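Local coordinates for Ribose/Galactose Isomerase (Vibrio parahaemolyticus, PDB 3ONO), which interconverts ribose 5-phosphate and ribulose 5-phosphate as an aldose-ketose isomerase of the LacAB/RpiB family, at the interface of chains A and B and the interface of chains A and C. Numbering follows the deposited sequence. Chains: chain A/B/C, Ribose/Galactose Isomerase.

Contact 1: the interface of chains A and B. Residues chain A 85, 91-93, 104, 108, 160; chain B 78-79, 82.
B:Met82, a selenomethionine on helix 78-85, is a knob in the two-fold A-B interface, repeated with the chains exchanged; whether this pairing is the biological dimer the structure alone does not show. It packs against a surface of chain A formed by A:Asn85, A:Val91, A:Cys92, A:Phe104, A:Asn108 and A:Leu160. A:Cys92 O lies 3.2 Å from B:Met82 SE, roughly opposite the SE-CE bond (CE-SE-O about 158°), an approach that may be mildly attractive. A:Val91 CG1 packs on the same B:Met82 SE at 3.5 Å, and the A:Phe104 ring meets it edge-on, in the ring plane. A:Asn85 OD1 touches B:Met82 CG at 3.4 Å. The chain runs straight through CG and then bends at its last torsion (chi3 -56°), which carries CE towards A:Asn108 CB and A:Leu160 CD2. B:Gln78 lies beside it, its CB near the A:Asn108 amide and its CD against A:Gly93 CA at 3.8 Å.

The A:Asn85 amide also pairs with the backbone of A:Cys92 at the start of strand 92-94, which would steady it. A:Asn85 ND2 donates to A:Cys92 O at 2.7 Å, in the carbonyl plane and on a lone pair. A:Cys92 N returns a straight bond to A:Asn85 OD1, from above that carbonyl plane. Between the chains, water does the bridging: one joins A:Asn108 ND2 to B:Gly79 N, and another sits 2.8 Å from A:Asn85 OD1 and 2.9 Å from B:Met82 O.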
loop_
_atom_site.group_PDB
_atom_site.type_symbol
_atom_site.label_atom_id
_atom_site.label_comp_id
_atom_site.label_asym_id
_atom_site.label_seq_id
_atom_site.Cartn_x
_atom_site.Cartn_y
_atom_site.Cartn_z
ATOM N N ASN A 85 8.798 -7.711 -20.265
ATOM C CA ASN A 85 10.071 -8.295 -19.815
ATOM C C ASN A 85 10.566 -9.479 -20.634
ATOM O O ASN A 85 11.767 -9.778 -20.636
ATOM C CB ASN A 85 10.013 -8.658 -18.325
ATOM C CG ASN A 85 10.331 -7.449 -17.418
ATOM O OD1 ASN A 85 11.438 -6.916 -17.479
ATOM N ND2 ASN A 85 9.373 -7.018 -16.598
ATOM N N VAL A 91 13.481 -3.726 -20.075
ATOM C CA VAL A 91 13.666 -3.993 -18.666
ATOM C C VAL A 91 12.584 -3.191 -17.929
ATOM O O VAL A 91 12.727 -1.995 -17.724
ATOM C CB VAL A 91 15.085 -3.580 -18.230
ATOM C CG1 VAL A 91 15.245 -3.761 -16.722
ATOM C CG2 VAL A 91 16.136 -4.414 -18.984
ATOM N N CYS A 92 11.485 -3.862 -17.570
ATOM C CA CYS A 92 10.269 -3.203 -17.080
ATOM C C CYS A 92 9.997 -3.532 -15.618
ATOM O O CYS A 92 9.835 -4.701 -15.261
ATOM C CB CYS A 92 9.064 -3.659 -17.934
ATOM S SG CYS A 92 7.526 -2.748 -17.577
ATOM N N GLY A 93 9.952 -2.509 -14.761
ATOM C CA GLY A 93 9.604 -2.734 -13.356
ATOM C C GLY A 93 8.121 -2.476 -13.072
ATOM O O GLY A 93 7.442 -1.848 -13.869
ATOM N N PHE A 104 13.452 2.009 -8.531
ATOM C CA PHE A 104 13.649 1.328 -9.806
ATOM C C PHE A 104 14.762 2.010 -10.602
ATOM O O PHE A 104 15.673 1.355 -11.105
ATOM C CB PHE A 104 12.360 1.326 -10.621
ATOM C CG PHE A 104 12.501 0.709 -12.001
ATOM C CD1 PHE A 104 12.632 -0.659 -12.159
ATOM C CD2 PHE A 104 12.484 1.513 -13.133
ATOM C CE1 PHE A 104 12.728 -1.219 -13.427
ATOM C CE2 PHE A 104 12.590 0.949 -14.411
ATOM C CZ PHE A 104 12.714 -0.417 -14.539
ATOM N N ASN A 108 17.686 -0.658 -10.443
ATOM C CA ASN A 108 17.576 -1.469 -11.642
ATOM C C ASN A 108 17.982 -0.727 -12.913
ATOM O O ASN A 108 18.504 -1.339 -13.853
ATOM C CB ASN A 108 16.141 -1.984 -11.757
ATOM C CG ASN A 108 15.661 -2.600 -10.462
ATOM O OD1 ASN A 108 14.933 -1.967 -9.694
ATOM N ND2 ASN A 108 16.095 -3.830 -10.195
ATOM N N LEU A 160 21.929 -8.595 -16.136
ATOM C CA LEU A 160 20.559 -8.870 -16.558
ATOM C C LEU A 160 20.443 -8.656 -18.069
ATOM O O LEU A 160 19.826 -9.450 -18.764
ATOM C CB LEU A 160 19.534 -7.985 -15.808
ATOM C CG LEU A 160 18.074 -8.180 -16.232
ATOM C CD1 LEU A 160 17.605 -9.595 -15.879
ATOM C CD2 LEU A 160 17.190 -7.149 -15.556
ATOM N N GLN B 78 11.900 -6.404 -7.712
ATOM C CA GLN B 78 12.047 -6.023 -9.127
ATOM C C GLN B 78 13.097 -6.848 -9.879
ATOM O O GLN B 78 12.817 -7.380 -10.953
ATOM C CB GLN B 78 12.392 -4.537 -9.263
ATOM C CG GLN B 78 11.357 -3.584 -8.610
ATOM C CD GLN B 78 10.287 -3.138 -9.592
ATOM O OE1 GLN B 78 9.869 -3.920 -10.457
ATOM N NE2 GLN B 78 9.808 -1.888 -9.445
ATOM N N GLY B 79 14.310 -6.938 -9.339
ATOM C CA GLY B 79 15.353 -7.701 -10.019
ATOM C C GLY B 79 14.909 -9.137 -10.233
ATOM O O GLY B 79 15.037 -9.700 -11.324
HETATM N N MSE B 82 12.142 -9.426 -12.939
HETATM C CA MSE B 82 12.589 -9.196 -14.318
HETATM C C MSE B 82 13.529 -10.308 -14.785
HETATM O O MSE B 82 13.518 -10.698 -15.969
HETATM C CB MSE B 82 13.219 -7.819 -14.439
HETATM C CG MSE B 82 12.196 -6.721 -14.120
HETATM SE SE MSE B 82 12.941 -4.959 -14.384
HETATM C CE MSE B 82 14.465 -5.175 -13.201
HETATM O O HOH W 1 13.685 -8.584 -17.977
HETATM O O HOH W 2 15.466 -5.140 -7.259
#

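Contact 2: the interface of chains A and B. Residues chain A 165-168; chain B 169, 174, 177-178.
B:Lys169 of this LacAB/RpiB-family isomerase caps the C-terminal end of helix 150-167 of chain A, where A:Ala166 and A:Val167 present their carbonyls across the interface. Direct hydrogen bonds come from both ends of B:Lys169. The side-chain amine B:Lys169 NZ donates to A:Ala166 O at 2.7 Å, tilted 19° from the carbonyl plane, and the backbone B:Lys169 N donates to A:Val167 O at 2.9 Å. The side chain starts with CG anti to the carbonyl carbon (chi1 -63°) and is extended from there, which lets one residue span neighbouring carbonyls: CB and CG pass A:Val167 O, CD and CE pass A:Ala166 O, and A:Ala168 O is also close to CE. The negative end of the helix dipole would be expected to favour a positive charge on this amine.

Water-mediated links extend the cap. One water takes in A:Ala165 O, A:Ala168 O at 2.6 Å and B:Lys169 NZ at 3.1 Å, tying carbonyls at the helix end to the same side-chain amine. A second water joins A:Val167 O and B:Lys169 O, which gives A:Val167 O a water partner besides the backbone amide.

Apolar packing comes from the last residue of helix 171-177 of chain B and the loop residue B:Ile178 that follows. A:Ala166 CB rests 3.9 Å from B:Ala177 CB, with B:Ala177 O also close by. A:Val167 and B:Ile178 run parallel, tips in the same direction, and touch through A:Val167 CG2 and B:Ile178 CD1 at 3.7 Å.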
loop_
_atom_site.group_PDB
_atom_site.type_symbol
_atom_site.label_atom_id
_atom_site.label_comp_id
_atom_site.label_asym_id
_atom_site.label_seq_id
_atom_site.Cartn_x
_atom_site.Cartn_y
_atom_site.Cartn_z
ATOM N N ALA A 165 19.820 -10.929 -23.542
ATOM C CA ALA A 165 20.311 -11.028 -24.923
ATOM C C ALA A 165 20.678 -12.455 -25.283
ATOM O O ALA A 165 20.542 -12.867 -26.446
ATOM C CB ALA A 165 21.533 -10.067 -25.086
ATOM N N ALA A 166 21.153 -13.223 -24.302
ATOM C CA ALA A 166 21.596 -14.600 -24.557
ATOM C C ALA A 166 20.420 -15.555 -24.774
ATOM O O ALA A 166 20.442 -16.414 -25.666
ATOM C CB ALA A 166 22.445 -15.088 -23.386
ATOM N N VAL A 167 19.414 -15.416 -23.923
ATOM C CA VAL A 167 18.268 -16.324 -23.920
ATOM C C VAL A 167 17.367 -16.081 -25.109
ATOM O O VAL A 167 16.683 -16.997 -25.593
ATOM C CB VAL A 167 17.467 -16.131 -22.585
ATOM C CG1 VAL A 167 16.067 -16.707 -22.688
ATOM C CG2 VAL A 167 18.245 -16.783 -21.462
ATOM N N ALA A 168 17.344 -14.829 -25.554
ATOM C CA ALA A 168 16.515 -14.416 -26.676
ATOM C C ALA A 168 17.198 -14.576 -28.028
ATOM O O ALA A 168 18.415 -14.426 -28.158
ATOM C CB ALA A 168 16.136 -12.966 -26.500
ATOM N N LYS B 169 15.150 -18.433 -27.646
ATOM C CA LYS B 169 15.729 -19.670 -28.180
ATOM C C LYS B 169 15.105 -20.873 -27.478
ATOM O O LYS B 169 14.432 -20.730 -26.446
ATOM C CB LYS B 169 17.233 -19.662 -27.940
ATOM C CG LYS B 169 17.923 -18.560 -28.667
ATOM C CD LYS B 169 19.404 -18.470 -28.265
ATOM C CE LYS B 169 20.064 -17.227 -28.847
ATOM N NZ LYS B 169 21.386 -16.889 -28.193
ATOM N N GLY B 174 19.239 -21.746 -25.205
ATOM C CA GLY B 174 19.297 -20.472 -24.494
ATOM C C GLY B 174 20.170 -20.538 -23.252
ATOM O O GLY B 174 20.960 -19.618 -22.967
ATOM N N ALA B 177 23.728 -20.318 -24.012
ATOM C CA ALA B 177 24.179 -19.005 -24.465
ATOM C C ALA B 177 24.444 -18.089 -23.281
ATOM O O ALA B 177 25.176 -17.105 -23.418
ATOM C CB ALA B 177 23.160 -18.355 -25.393
ATOM N N ILE B 178 23.817 -18.380 -22.133
ATOM C CA ILE B 178 24.102 -17.602 -20.923
ATOM C C ILE B 178 25.557 -17.856 -20.541
ATOM O O ILE B 178 26.097 -18.906 -20.836
ATOM C CB ILE B 178 23.176 -18.041 -19.774
ATOM C CG1 ILE B 178 21.720 -17.774 -20.168
ATOM C CG2 ILE B 178 23.545 -17.328 -18.449
ATOM C CD1 ILE B 178 20.709 -18.315 -19.160
HETATM O O HOH W 3 15.969 -19.506 -24.505
HETATM O O HOH W 4 20.855 -13.937 -28.853
#

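Contact 3: the interface of chains A and C. Residues chain A 98-99, 102-103, 135; chain C 98, 127, 131.
The phenol oxygen of C:Tyr131 is flanked by carbons of A:Phe102 and A:Lys135: C:Tyr131 OH lies 3.6 Å from A:Phe102 CB and also comes near A:Lys135 CD. No polar bond crosses this patch, part of a two-fold helix interface that may link dimers in the tetrameric assembly, though the structure alone does not show it is biological. Helices 98-108 and 125-136 of chain A pack here on helix 125-136 of chain C, with C:Pro98 added from helix 98-108 of chain C.

The C:Tyr131 ring is the centrepiece. A:Lys135 CE stands over the middle of one face, 3.4 Å from the centroid of the C:Tyr131 ring, in a CH-pi contact. The lysine, from helix 125-136 of chain A, bends at its second torsion (chi2 -46°) and then runs straight, laying CG, CD and CE across the ring, antiparallel to the tyrosine. An unusual ring turn (chi2 -8°) sets the opposite face over C:Leu127 O, one helical turn earlier and nearer the ring's edge than its centre. A:Ser99 N lies in the ring plane at the edge, and A:Ser99 CA comes 3.9 Å from C:Tyr131 CE2.

C:Leu127 presses a methyl against A:Phe102, crossing it at about a right angle; C:Leu127 CD1 sits at the ring rim, 3.3 Å from A:Phe102 CD2, a tight fit. Beyond the tyrosine, A:Pro98 CB approaches C:Tyr131 CD2 at 4.0 Å, and A:Pro98 CG faces its counterpart C:Pro98 CG at 4.4 Å.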
loop_
_atom_site.group_PDB
_atom_site.type_symbol
_atom_site.label_atom_id
_atom_site.label_comp_id
_atom_site.label_asym_id
_atom_site.label_seq_id
_atom_site.Cartn_x
_atom_site.Cartn_y
_atom_site.Cartn_z
ATOM N N PRO A 98 5.044 6.275 -5.559
ATOM C CA PRO A 98 6.196 7.074 -6.001
ATOM C C PRO A 98 7.586 6.533 -5.662
ATOM O O PRO A 98 8.483 6.638 -6.499
ATOM C CB PRO A 98 5.983 8.415 -5.300
ATOM C CG PRO A 98 4.507 8.489 -5.133
ATOM C CD PRO A 98 4.012 7.105 -4.901
ATOM N N SER A 99 7.795 5.981 -4.473
ATOM C CA SER A 99 9.156 5.533 -4.165
ATOM C C SER A 99 9.568 4.288 -4.975
ATOM O O SER A 99 10.760 3.981 -5.087
ATOM C CB SER A 99 9.362 5.318 -2.662
ATOM O OG SER A 99 9.001 4.009 -2.277
ATOM N N PHE A 102 11.529 5.868 -7.977
ATOM C CA PHE A 102 12.871 6.278 -7.590
ATOM C C PHE A 102 13.812 5.080 -7.430
ATOM O O PHE A 102 14.891 5.051 -8.032
ATOM C CB PHE A 102 12.862 7.090 -6.313
ATOM C CG PHE A 102 14.233 7.504 -5.883
ATOM C CD1 PHE A 102 14.900 8.512 -6.558
ATOM C CD2 PHE A 102 14.876 6.839 -4.863
ATOM C CE1 PHE A 102 16.178 8.873 -6.185
ATOM C CE2 PHE A 102 16.159 7.205 -4.478
ATOM C CZ PHE A 102 16.803 8.212 -5.135
ATOM N N LEU A 103 13.402 4.098 -6.631
ATOM C CA LEU A 103 14.227 2.908 -6.400
ATOM C C LEU A 103 14.476 2.142 -7.697
ATOM O O LEU A 103 15.581 1.653 -7.935
ATOM C CB LEU A 103 13.573 1.971 -5.387
ATOM C CG LEU A 103 13.493 2.543 -3.972
ATOM C CD1 LEU A 103 12.684 1.624 -3.082
ATOM C CD2 LEU A 103 14.927 2.758 -3.434
ATOM N N LYS A 135 8.557 11.355 -9.593
ATOM C CA LYS A 135 9.749 10.664 -9.114
ATOM C C LYS A 135 10.467 9.871 -10.224
ATOM O O LYS A 135 11.693 9.726 -10.200
ATOM C CB LYS A 135 9.410 9.762 -7.929
ATOM C CG LYS A 135 8.797 10.485 -6.726
ATOM C CD LYS A 135 9.552 11.747 -6.367
ATOM C CE LYS A 135 8.851 12.430 -5.164
ATOM N NZ LYS A 135 9.253 13.839 -4.990
ATOM N N PRO C 98 2.115 9.549 0.252
ATOM C CA PRO C 98 1.972 10.980 -0.053
ATOM C C PRO C 98 0.564 11.481 -0.379
ATOM O O PRO C 98 0.210 12.578 0.055
ATOM C CB PRO C 98 2.878 11.172 -1.268
ATOM C CG PRO C 98 3.907 10.111 -1.104
ATOM C CD PRO C 98 3.245 8.935 -0.478
ATOM N N LEU C 127 12.373 7.752 2.209
ATOM C CA LEU C 127 11.889 8.399 0.989
ATOM C C LEU C 127 10.397 8.716 1.114
ATOM O O LEU C 127 9.958 9.825 0.823
ATOM C CB LEU C 127 12.110 7.497 -0.216
ATOM C CG LEU C 127 13.602 7.319 -0.497
ATOM C CD1 LEU C 127 13.774 6.498 -1.749
ATOM C CD2 LEU C 127 14.250 8.682 -0.632
ATOM N N TYR C 131 8.493 12.305 1.008
ATOM C CA TYR C 131 7.463 12.586 0.017
ATOM C C TYR C 131 6.147 12.981 0.712
ATOM O O TYR C 131 5.390 13.835 0.233
ATOM C CB TYR C 131 7.235 11.359 -0.853
ATOM C CG TYR C 131 8.431 10.901 -1.678
ATOM C CD1 TYR C 131 9.596 11.665 -1.765
ATOM C CD2 TYR C 131 8.390 9.692 -2.373
ATOM C CE1 TYR C 131 10.683 11.223 -2.547
ATOM C CE2 TYR C 131 9.448 9.261 -3.136
ATOM C CZ TYR C 131 10.592 10.013 -3.210
ATOM O OH TYR C 131 11.629 9.545 -3.997
#

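Contact 1 sits in the middle: the C-alpha centres of contact 1 and contact 2 are about 17 Å apart, those of contact 1 and contact 3 also about 17 Å, and those of contact 2 and contact 3 about 34 Å. Helix 150-167 of chain A supplies residues to contacts 1 and 2, so the A-B interface uses its body and its C-terminal end. Helix 98-108 serves contacts 1 and 3, so the two interfaces share one helix and could be coupled through it. Both interfaces are two-fold symmetric, which suits the four-copy assembly deposited, perhaps a dimer of dimers, although the structure alone does not prove this is the state in solution.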